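Local coordinates for protein CurM Sulfotransferase (Moorea producta, PDB 4GBM) that probably transfers a sulfo group from the donor PAPS to a polyketide intermediate of the curacin biosynthetic pathway, at residues G33-L38 and P130-D135; P62-L67 and E86-T91; T139-P144 and A198-N203. The protein carries 2 engineered substitutions. All blocks are in the same frame, centred on the assembly; numbering follows the deposited sequence.

Contact 1. Residues G33-L38 and P130-D135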
loop_
_atom_site.group_PDB
_atom_site.type_symbol
_atom_site.label_atom_id
_atom_site.label_comp_id
_atom_site.label_asym_id
_atom_site.label_seq_id
_atom_site.Cartn_x
_atom_site.Cartn_y
_atom_site.Cartn_z
ATOM N N GLY A 33 -3.740 -5.265 -16.973
ATOM C CA GLY A 33 -3.989 -4.507 -15.746
ATOM C C GLY A 33 -3.788 -5.287 -14.465
ATOM O O GLY A 33 -4.029 -6.500 -14.411
ATOM N N ILE A 34 -3.337 -4.580 -13.433
ATOM C CA ILE A 34 -3.214 -5.159 -12.096
ATOM C C ILE A 34 -4.117 -4.400 -11.135
ATOM O O ILE A 34 -4.966 -3.616 -11.562
ATOM C CB ILE A 34 -1.739 -5.204 -11.603
ATOM C CG1 ILE A 34 -1.140 -3.796 -11.468
ATOM C CG2 ILE A 34 -0.899 -6.105 -12.526
ATOM C CD1 ILE A 34 0.190 -3.768 -10.717
ATOM N N ILE A 35 -3.964 -4.673 -9.844
ATOM C CA ILE A 35 -4.717 -3.965 -8.813
ATOM C C ILE A 35 -3.737 -3.149 -7.981
ATOM O O ILE A 35 -2.728 -3.680 -7.521
ATOM C CB ILE A 35 -5.465 -4.962 -7.907
ATOM C CG1 ILE A 35 -6.453 -5.782 -8.742
ATOM C CG2 ILE A 35 -6.180 -4.221 -6.761
ATOM C CD1 ILE A 35 -6.854 -7.121 -8.095
ATOM N N PHE A 36 -4.019 -1.856 -7.812
ATOM C CA PHE A 36 -3.212 -1.000 -6.928
ATOM C C PHE A 36 -3.980 -0.633 -5.671
ATOM O O PHE A 36 -5.190 -0.396 -5.728
ATOM C CB PHE A 36 -2.807 0.294 -7.637
ATOM C CG PHE A 36 -1.786 0.104 -8.718
ATOM C CD1 PHE A 36 -0.431 0.019 -8.407
ATOM C CD2 PHE A 36 -2.173 0.018 -10.051
ATOM C CE1 PHE A 36 0.521 -0.157 -9.412
ATOM C CE2 PHE A 36 -1.230 -0.157 -11.067
ATOM C CZ PHE A 36 0.120 -0.237 -10.749
ATOM N N ILE A 37 -3.289 -0.599 -4.532
ATOM C CA ILE A 37 -3.870 0.001 -3.325
ATOM C C ILE A 37 -3.161 1.330 -3.100
ATOM O O ILE A 37 -1.949 1.364 -2.877
ATOM C CB ILE A 37 -3.740 -0.889 -2.059
ATOM C CG1 ILE A 37 -4.530 -2.192 -2.231
ATOM C CG2 ILE A 37 -4.243 -0.122 -0.820
ATOM C CD1 ILE A 37 -4.238 -3.267 -1.168
ATOM N N LEU A 38 -3.921 2.419 -3.185
ATOM C CA LEU A 38 -3.379 3.764 -2.976
ATOM C C LEU A 38 -3.862 4.344 -1.662
ATOM O O LEU A 38 -5.061 4.314 -1.359
ATOM C CB LEU A 38 -3.806 4.699 -4.107
ATOM C CG LEU A 38 -3.478 4.271 -5.539
ATOM C CD1 LEU A 38 -3.948 5.340 -6.496
ATOM C CD2 LEU A 38 -1.988 3.979 -5.724
ATOM N N PRO A 130 -2.597 -17.867 -12.882
ATOM C CA PRO A 130 -3.615 -16.895 -13.301
ATOM C C PRO A 130 -4.001 -15.847 -12.245
ATOM O O PRO A 130 -4.919 -15.058 -12.474
ATOM C CB PRO A 130 -4.823 -17.787 -13.613
ATOM C CG PRO A 130 -4.691 -18.905 -12.654
ATOM C CD PRO A 130 -3.212 -19.149 -12.479
ATOM N N ARG A 131 -3.307 -15.840 -11.111
ATOM C CA ARG A 131 -3.552 -14.844 -10.061
ATOM C C ARG A 131 -3.276 -13.422 -10.551
ATOM O O ARG A 131 -2.437 -13.216 -11.433
ATOM C CB ARG A 131 -2.701 -15.140 -8.824
ATOM C CG ARG A 131 -3.078 -16.428 -8.097
ATOM C CD ARG A 131 -2.076 -16.765 -7.001
ATOM N NE ARG A 131 -0.812 -17.253 -7.558
ATOM C CZ ARG A 131 0.233 -17.643 -6.831
ATOM N NH1 ARG A 131 0.187 -17.597 -5.505
ATOM N NH2 ARG A 131 1.332 -18.075 -7.438
ATOM N N LEU A 132 -3.995 -12.458 -9.978
ATOM C CA LEU A 132 -3.783 -11.033 -10.239
ATOM C C LEU A 132 -2.930 -10.401 -9.145
ATOM O O LEU A 132 -3.189 -10.589 -7.959
ATOM C CB LEU A 132 -5.116 -10.271 -10.290
ATOM C CG LEU A 132 -6.129 -10.477 -11.422
ATOM C CD1 LEU A 132 -7.306 -9.542 -11.171
ATOM C CD2 LEU A 132 -5.533 -10.216 -12.806
ATOM N N LEU A 133 -1.933 -9.622 -9.555
ATOM C CA LEU A 133 -1.078 -8.908 -8.614
ATOM C C LEU A 133 -1.810 -7.746 -7.952
ATOM O O LEU A 133 -2.495 -6.972 -8.619
ATOM C CB LEU A 133 0.167 -8.389 -9.336
ATOM C CG LEU A 133 1.192 -7.620 -8.505
ATOM C CD1 LEU A 133 1.822 -8.517 -7.453
ATOM C CD2 LEU A 133 2.267 -7.060 -9.423
ATOM N N VAL A 134 -1.678 -7.674 -6.631
ATOM C CA VAL A 134 -2.094 -6.521 -5.837
ATOM C C VAL A 134 -0.831 -5.798 -5.428
ATOM O O VAL A 134 0.016 -6.350 -4.718
ATOM C CB VAL A 134 -2.868 -6.943 -4.574
ATOM C CG1 VAL A 134 -3.236 -5.714 -3.754
ATOM C CG2 VAL A 134 -4.108 -7.751 -4.943
ATOM N N ASP A 135 -0.704 -4.563 -5.897
ATOM C CA ASP A 135 0.489 -3.757 -5.681
ATOM C C ASP A 135 0.145 -2.591 -4.745
ATOM O O ASP A 135 -0.531 -1.642 -5.139
ATOM C CB ASP A 135 1.031 -3.268 -7.033
ATOM C CG ASP A 135 2.386 -2.603 -6.918
ATOM O OD1 ASP A 135 3.096 -2.534 -7.947
ATOM O OD2 ASP A 135 2.744 -2.152 -5.812
#
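Two adjacent parallel strands meet here, with Ile35 opposite Val134 and Phe36 opposite Asp135. Three backbone hydrogen bonds join them. Ile35 N donates to Leu133 O at 3.0 Å, and Asp135 N answers to Ile35 O at 2.7 Å. The third, from Ile37 N to Asp135 O, is 3.0 Å long, its donor standing 41° out of the carbonyl plane. In the five-stranded parallel sheet of this P-loop-related sulfotransferase fold, strand 35-39 is the middle one, held on its other edge by strand 158-163.

On the face carrying Ile35 and Val134 the packing is purely aliphatic. Ile35 CD1 reaches Leu132 CD1 at 3.9 Å, those side chains crossing at about a right angle, and Ile37 CD1 meets Val134 CG1 at 3.7 Å. The other face is mixed. Asp135 CG, anti to the backbone N (chi1 -171°), lies near Phe36 CE1 and CD1; the carboxylate and ring planes are 31° apart, with OD1 3.8 Å from Phe36 CE1. Ile34 CD1 packs on Asp135 CB at 3.8 Å. The buried carboxylate is satisfied from outside the pair: Tyr140 OH bonds to OD2 and Tyr121 OH to OD1.

Contact 2. Residues P62-L67 and E86-T91. With ZN (zinc ion), chain F; ZN (zinc ion), chain B; SO4 (sulfate ion), chain Q.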
loop_
_atom_site.group_PDB
_atom_site.type_symbol
_atom_site.label_atom_id
_atom_site.label_comp_id
_atom_site.label_asym_id
_atom_site.label_seq_id
_atom_site.Cartn_x
_atom_site.Cartn_y
_atom_site.Cartn_z
ATOM N N PRO A 62 4.403 -7.931 0.292
ATOM C CA PRO A 62 4.973 -6.684 0.808
ATOM C C PRO A 62 5.516 -5.853 -0.355
ATOM O O PRO A 62 5.716 -6.388 -1.457
ATOM C CB PRO A 62 6.138 -7.154 1.697
ATOM C CG PRO A 62 5.895 -8.610 1.944
ATOM C CD PRO A 62 5.159 -9.115 0.742
ATOM N N GLU A 63 5.749 -4.567 -0.100
ATOM C CA GLU A 63 6.155 -3.602 -1.124
ATOM C C GLU A 63 7.264 -4.102 -2.051
ATOM O O GLU A 63 8.335 -4.516 -1.602
ATOM C CB GLU A 63 6.582 -2.281 -0.469
ATOM C CG GLU A 63 5.426 -1.375 -0.020
ATOM C CD GLU A 63 4.797 -1.727 1.333
ATOM O OE1 GLU A 63 5.218 -2.693 2.016
ATOM O OE2 GLU A 63 3.853 -1.005 1.709
ATOM N N LEU A 64 6.999 -4.030 -3.352
ATOM C CA LEU A 64 7.956 -4.486 -4.365
ATOM C C LEU A 64 8.977 -3.414 -4.728
ATOM O O LEU A 64 10.060 -3.737 -5.228
ATOM C CB LEU A 64 7.211 -4.938 -5.626
ATOM C CG LEU A 64 6.252 -6.119 -5.463
ATOM C CD1 LEU A 64 5.405 -6.288 -6.715
ATOM C CD2 LEU A 64 7.000 -7.400 -5.121
ATOM N N HIS A 65 8.634 -2.144 -4.499
ATOM C CA HIS A 65 9.519 -1.014 -4.835
ATOM C C HIS A 65 9.995 -1.026 -6.301
ATOM O O HIS A 65 11.156 -0.721 -6.593
ATOM C CB HIS A 65 10.720 -0.936 -3.869
ATOM C CG HIS A 65 10.346 -1.050 -2.420
ATOM N ND1 HIS A 65 9.753 -0.023 -1.724
ATOM C CD2 HIS A 65 10.482 -2.070 -1.541
ATOM C CE1 HIS A 65 9.548 -0.397 -0.474
ATOM N NE2 HIS A 65 9.971 -1.641 -0.340
ATOM N N LEU A 66 9.081 -1.353 -7.210
ATOM C CA LEU A 66 9.380 -1.370 -8.643
ATOM C C LEU A 66 8.880 -0.102 -9.338
ATOM O O LEU A 66 9.637 0.555 -10.059
ATOM C CB LEU A 66 8.758 -2.604 -9.300
ATOM C CG LEU A 66 9.322 -3.981 -8.922
ATOM C CD1 LEU A 66 8.443 -5.068 -9.503
ATOM C CD2 LEU A 66 10.761 -4.143 -9.402
ATOM N N LEU A 67 7.616 0.245 -9.084
ATOM C CA LEU A 67 6.937 1.332 -9.800
ATOM C C LEU A 67 7.694 2.673 -9.889
ATOM O O LEU A 67 7.611 3.339 -10.921
ATOM C CB LEU A 67 5.516 1.545 -9.256
ATOM C CG LEU A 67 4.551 2.352 -10.132
ATOM C CD1 LEU A 67 4.297 1.663 -11.481
ATOM C CD2 LEU A 67 3.252 2.574 -9.379
ATOM N N GLU A 86 12.109 -6.729 1.738
ATOM C CA GLU A 86 12.323 -7.923 0.922
ATOM C C GLU A 86 11.082 -8.423 0.183
ATOM O O GLU A 86 11.019 -9.595 -0.185
ATOM C CB GLU A 86 12.899 -9.041 1.790
ATOM C CG GLU A 86 14.268 -8.710 2.354
ATOM C CD GLU A 86 14.901 -9.848 3.121
ATOM O OE1 GLU A 86 16.078 -9.696 3.489
ATOM O OE2 GLU A 86 14.241 -10.887 3.361
ATOM N N GLY A 87 10.108 -7.539 -0.045
ATOM C CA GLY A 87 8.904 -7.899 -0.801
ATOM C C GLY A 87 9.216 -8.634 -2.094
ATOM O O GLY A 87 8.627 -9.680 -2.385
ATOM N N LEU A 88 10.145 -8.090 -2.874
ATOM C CA LEU A 88 10.517 -8.716 -4.145
ATOM C C LEU A 88 11.213 -10.061 -3.943
ATOM O O LEU A 88 10.885 -11.037 -4.620
ATOM C CB LEU A 88 11.371 -7.767 -4.997
ATOM C CG LEU A 88 11.664 -8.206 -6.438
ATOM C CD1 LEU A 88 10.378 -8.288 -7.275
ATOM C CD2 LEU A 88 12.654 -7.242 -7.076
ATOM N N GLN A 89 12.148 -10.115 -2.996
ATOM C CA GLN A 89 12.826 -11.368 -2.640
ATOM C C GLN A 89 11.835 -12.436 -2.173
ATOM O O GLN A 89 11.893 -13.578 -2.627
ATOM C CB GLN A 89 13.892 -11.112 -1.576
ATOM C CG GLN A 89 14.843 -12.264 -1.344
ATOM C CD GLN A 89 15.854 -11.970 -0.247
ATOM O OE1 GLN A 89 15.735 -12.469 0.870
ATOM N NE2 GLN A 89 16.849 -11.148 -0.562
ATOM N N LYS A 90 10.911 -12.053 -1.288
ATOM C CA LYS A 90 9.877 -12.966 -0.801
ATOM C C LYS A 90 8.937 -13.420 -1.904
ATOM O O LYS A 90 8.476 -14.565 -1.896
ATOM C CB LYS A 90 9.074 -12.332 0.344
ATOM C CG LYS A 90 9.829 -12.291 1.662
ATOM C CD LYS A 90 9.000 -11.624 2.750
ATOM C CE LYS A 90 9.747 -11.613 4.077
ATOM N NZ LYS A 90 10.034 -12.982 4.585
ATOM N N THR A 91 8.647 -12.521 -2.848
ATOM C CA THR A 91 7.786 -12.861 -3.976
ATOM C C THR A 91 8.375 -14.012 -4.787
ATOM O O THR A 91 7.698 -15.015 -5.014
ATOM C CB THR A 91 7.488 -11.629 -4.863
ATOM O OG1 THR A 91 6.638 -10.735 -4.135
ATOM C CG2 THR A 91 6.786 -12.036 -6.147
HETATM ZN ZN ZN F . 9.382 1.992 -2.302
HETATM ZN ZN ZN B . 16.600 -11.375 4.477
HETATM S S SO4 Q . 14.766 -7.175 -2.746
HETATM O O1 SO4 Q . 14.377 -6.799 -4.100
HETATM O O2 SO4 Q . 14.970 -5.940 -1.989
HETATM O O3 SO4 Q . 13.705 -7.945 -2.112
HETATM O O4 SO4 Q . 16.014 -7.923 -2.836
HETATM O O HOH W 1 10.962 -5.540 -2.416
HETATM O O HOH W 2 9.250 -4.862 0.845
HETATM O O HOH W 3 16.271 -13.209 3.759
HETATM O O HOH W 4 9.153 3.056 -0.456
#
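Leu64, in the loop after strand 58-59, lies against the N-terminal turn of helix 87-96, and its side chain carries the apolar half of the contact. From CB the chain leaves with CG anti to the carbonyl carbon (chi1 -62°). At CG it forks: CD1 belongs to the interior beside Leu133, while CD2 is the branch that touches the helix. That methyl sits 3.5 Å from Thr91 OG1, the two side chains crossing at about a right angle, and also packs on Leu88 CA and CD1. Leu66 CD2 meets the other Leu88 methyl, CD2, more distantly.

Thr91 OG1 is turned back to donate to Gly87 O at 2.9 Å. Thr91 N donates to the same oxygen from the opposite face of its plane, so two bonds grip that carbonyl. An alanine here would remove OG1, and would probably leave Gly87 O with the backbone donor alone and a gap beside Leu64 CD2.

At the start of the helix Gly87 CA faces the loop, with Pro62 CB against it, and makes CH...O contacts of 3.6 Å to Pro62 O and 3.5 Å to Glu63 O. Two waters complete the join: one links Glu63 O (2.6 Å) to Gly87 N (2.9 Å), the other accepts from Leu88 N at 2.7 Å and lies beside Glu63 O as well. Further out, Gln89 N binds a sulfate, probably from the crystallisation liquor, that Arg75 also holds, and separate zinc ions are bound by His65 ND1 and by Glu86, the N-cap residue.

With no direct hydrogen bond between loop and helix, the polar side of the contact rests on water and CH...O contacts; the first-turn N-H groups meet waters shared with Glu63 O and, at Gln89 N, the sulfate, and the helix dipole would probably suit both.

Contact 3. Residues T139-P144 and A198-N203; sequences TYAMEP and AKSNQN
Ala141 packs on Ser200 where the 3-10 turn 140-142 meets helix 189-208, a join in the alpha/beta sulfotransferase fold between the loop that follows strand 132-136 and a long helix. The tight part runs from here to Asn203. Ala141 CB rests 3.9 Å from Ser200 CB and slightly nearer the Ser200 backbone oxygen. Ser200 OG is hydrogen-bonded to Val196 O within its own helix. Met142 SD is modelled next to this hydroxyl, but both residues have alternate conformers, so the very short approach of the pair is doubtful.

One helical turn on, Asn203 CB comes within 3.2 Å of Ala141 O, and its CG, anti to the carbonyl carbon (chi1 -72°), also lies close to that oxygen. Asn203 OD1 is 2.9 Å from Ala141 O. These are two acceptors, so the approach gains no hydrogen bond. It is probably eased by Lys199 NZ, which in the modelled conformer donates to Asn203 OD1 at 3.1 Å, in the carbonyl plane and on a lone pair.

The other side is looser and reaches the surface. Lys199, itself modelled in two conformers, has CE 3.1 Å from Met142 O in this one, while the Glu143 carboxylate stays apart, OE2 5.3 Å from Lys199 NZ: opposite charges near each other without touching. Glu143 is the N-cap of helix 144-153, and both it and Pro144 are exposed. The Pro144 ring closes the contact at this end, lying obliquely across the Asn203 amide with CD 3.7 Å from OD1 and CG 3.7 Å from ND2.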
loop_
_atom_site.group_PDB
_atom_site.type_symbol
_atom_site.label_atom_id
_atom_site.label_comp_id
_atom_site.label_asym_id
_atom_site.label_seq_id
_atom_site.Cartn_x
_atom_site.Cartn_y
_atom_site.Cartn_z
ATOM N N THR A 139 3.764 5.076 -0.518
ATOM C CA THR A 139 4.674 6.050 -1.111
ATOM C C THR A 139 4.263 6.482 -2.528
ATOM O O THR A 139 4.670 7.563 -2.984
ATOM C CB THR A 139 6.138 5.564 -1.097
ATOM O OG1 THR A 139 6.273 4.433 -1.951
ATOM C CG2 THR A 139 6.565 5.192 0.310
ATOM N N TYR A 140 3.458 5.663 -3.219
ATOM C CA TYR A 140 3.031 5.998 -4.594
ATOM C C TYR A 140 2.297 7.336 -4.638
ATOM O O TYR A 140 2.497 8.129 -5.556
ATOM C CB TYR A 140 2.123 4.921 -5.198
ATOM C CG TYR A 140 2.734 3.545 -5.332
ATOM C CD1 TYR A 140 4.121 3.365 -5.410
ATOM C CD2 TYR A 140 1.916 2.415 -5.407
ATOM C CE1 TYR A 140 4.669 2.080 -5.542
ATOM C CE2 TYR A 140 2.453 1.136 -5.527
ATOM C CZ TYR A 140 3.831 0.983 -5.599
ATOM O OH TYR A 140 4.362 -0.281 -5.716
ATOM N N ALA A 141 1.467 7.577 -3.622
ATOM C CA ALA A 141 0.624 8.772 -3.572
ATOM C C ALA A 141 1.401 10.052 -3.291
ATOM O O ALA A 141 0.867 11.143 -3.445
ATOM C CB ALA A 141 -0.476 8.590 -2.549
ATOM N N MET A 142 2.665 9.918 -2.898
ATOM C CA MET A 142 3.500 11.080 -2.597
ATOM C C MET A 142 4.023 11.780 -3.847
ATOM O O MET A 142 4.460 12.928 -3.780
ATOM C CB MET A 142 4.664 10.680 -1.686
ATOM C CG MET A 142 4.220 10.158 -0.333
ATOM S SD MET A 142 3.321 11.401 0.611
ATOM C CE MET A 142 4.653 12.452 1.190
ATOM N N GLU A 143 3.975 11.091 -4.984
ATOM C CA GLU A 143 4.495 11.643 -6.236
ATOM C C GLU A 143 3.532 11.402 -7.394
ATOM O O GLU A 143 3.368 10.258 -7.827
ATOM C CB GLU A 143 5.862 11.029 -6.577
ATOM C CG GLU A 143 7.008 11.394 -5.629
ATOM C CD GLU A 143 7.399 12.868 -5.678
ATOM O OE1 GLU A 143 8.036 13.336 -4.707
ATOM O OE2 GLU A 143 7.077 13.562 -6.671
ATOM N N PRO A 144 2.899 12.474 -7.911
ATOM C CA PRO A 144 1.994 12.305 -9.050
ATOM C C PRO A 144 2.613 11.558 -10.237
ATOM O O PRO A 144 1.903 10.822 -10.919
ATOM C CB PRO A 144 1.651 13.745 -9.439
ATOM C CG PRO A 144 1.730 14.478 -8.146
ATOM C CD PRO A 144 2.924 13.875 -7.449
ATOM N N ALA A 198 -2.412 15.210 3.674
ATOM C CA ALA A 198 -3.072 16.123 2.736
ATOM C C ALA A 198 -2.560 15.944 1.308
ATOM O O ALA A 198 -3.362 15.843 0.371
ATOM C CB ALA A 198 -2.899 17.578 3.190
ATOM N N LYS A 199 -1.235 15.890 1.149
ATOM C CA LYS A 199 -0.632 15.762 -0.181
ATOM C C LYS A 199 -0.948 14.409 -0.820
ATOM O O LYS A 199 -1.321 14.353 -2.001
ATOM C CB LYS A 199 0.882 16.014 -0.135
ATOM C CG LYS A 199 1.598 15.772 -1.455
ATOM C CD LYS A 199 3.018 16.318 -1.450
ATOM C CE LYS A 199 3.820 15.792 -2.638
ATOM N NZ LYS A 199 3.159 15.999 -3.969
ATOM N N SER A 200 -0.808 13.330 -0.050
ATOM C CA SER A 200 -1.103 11.984 -0.544
ATOM C C SER A 200 -2.544 11.901 -1.025
ATOM O O SER A 200 -2.819 11.436 -2.128
ATOM C CB SER A 200 -0.858 10.937 0.544
ATOM O OG SER A 200 0.495 10.938 0.955
ATOM N N ASN A 201 -3.465 12.368 -0.186
ATOM C CA ASN A 201 -4.876 12.303 -0.545
ATOM C C ASN A 201 -5.240 13.203 -1.709
ATOM O O ASN A 201 -5.955 12.776 -2.609
ATOM C CB ASN A 201 -5.765 12.520 0.673
ATOM C CG ASN A 201 -5.866 11.278 1.509
ATOM O OD1 ASN A 201 -6.465 10.289 1.079
ATOM N ND2 ASN A 201 -5.252 11.293 2.693
ATOM N N GLN A 202 -4.726 14.432 -1.716
ATOM C CA GLN A 202 -4.983 15.310 -2.855
ATOM C C GLN A 202 -4.419 14.728 -4.159
ATOM O O GLN A 202 -5.080 14.790 -5.205
ATOM C CB GLN A 202 -4.454 16.729 -2.618
ATOM C CG GLN A 202 -5.013 17.736 -3.637
ATOM C CD GLN A 202 -6.528 17.809 -3.593
ATOM O OE1 GLN A 202 -7.114 18.145 -2.561
ATOM N NE2 GLN A 202 -7.172 17.490 -4.709
ATOM N N ASN A 203 -3.220 14.151 -4.095
ATOM C CA ASN A 203 -2.614 13.531 -5.278
ATOM C C ASN A 203 -3.474 12.374 -5.801
ATOM O O ASN A 203 -3.678 12.245 -7.005
ATOM C CB ASN A 203 -1.192 13.029 -4.995
ATOM C CG ASN A 203 -0.165 14.157 -4.854
ATOM O OD1 ASN A 203 0.943 13.925 -4.344
ATOM N ND2 ASN A 203 -0.514 15.361 -5.288
#

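How the contacts relate
Contact 1 is the buried framework: strand pairing, backed by aliphatic packing. Contact 2, nested in the chain between its two strands, is also mostly buried, yet joins a loop to a helix start through waters and methyl groups. Contact 3, later in the chain, is partly exposed, and its polar groups approach one another without a clear bond across. Tyr140 joins contacts 1 and 3, its hydroxyl reaching the buried carboxylate of the sheet while its ring packs near Phe36 and Leu38. Leu67 of contact 2 packs between them, on Phe36 of contact 1 and Tyr140 of contact 3. The loop of contact 3 follows the strand 132-136 of contact 1.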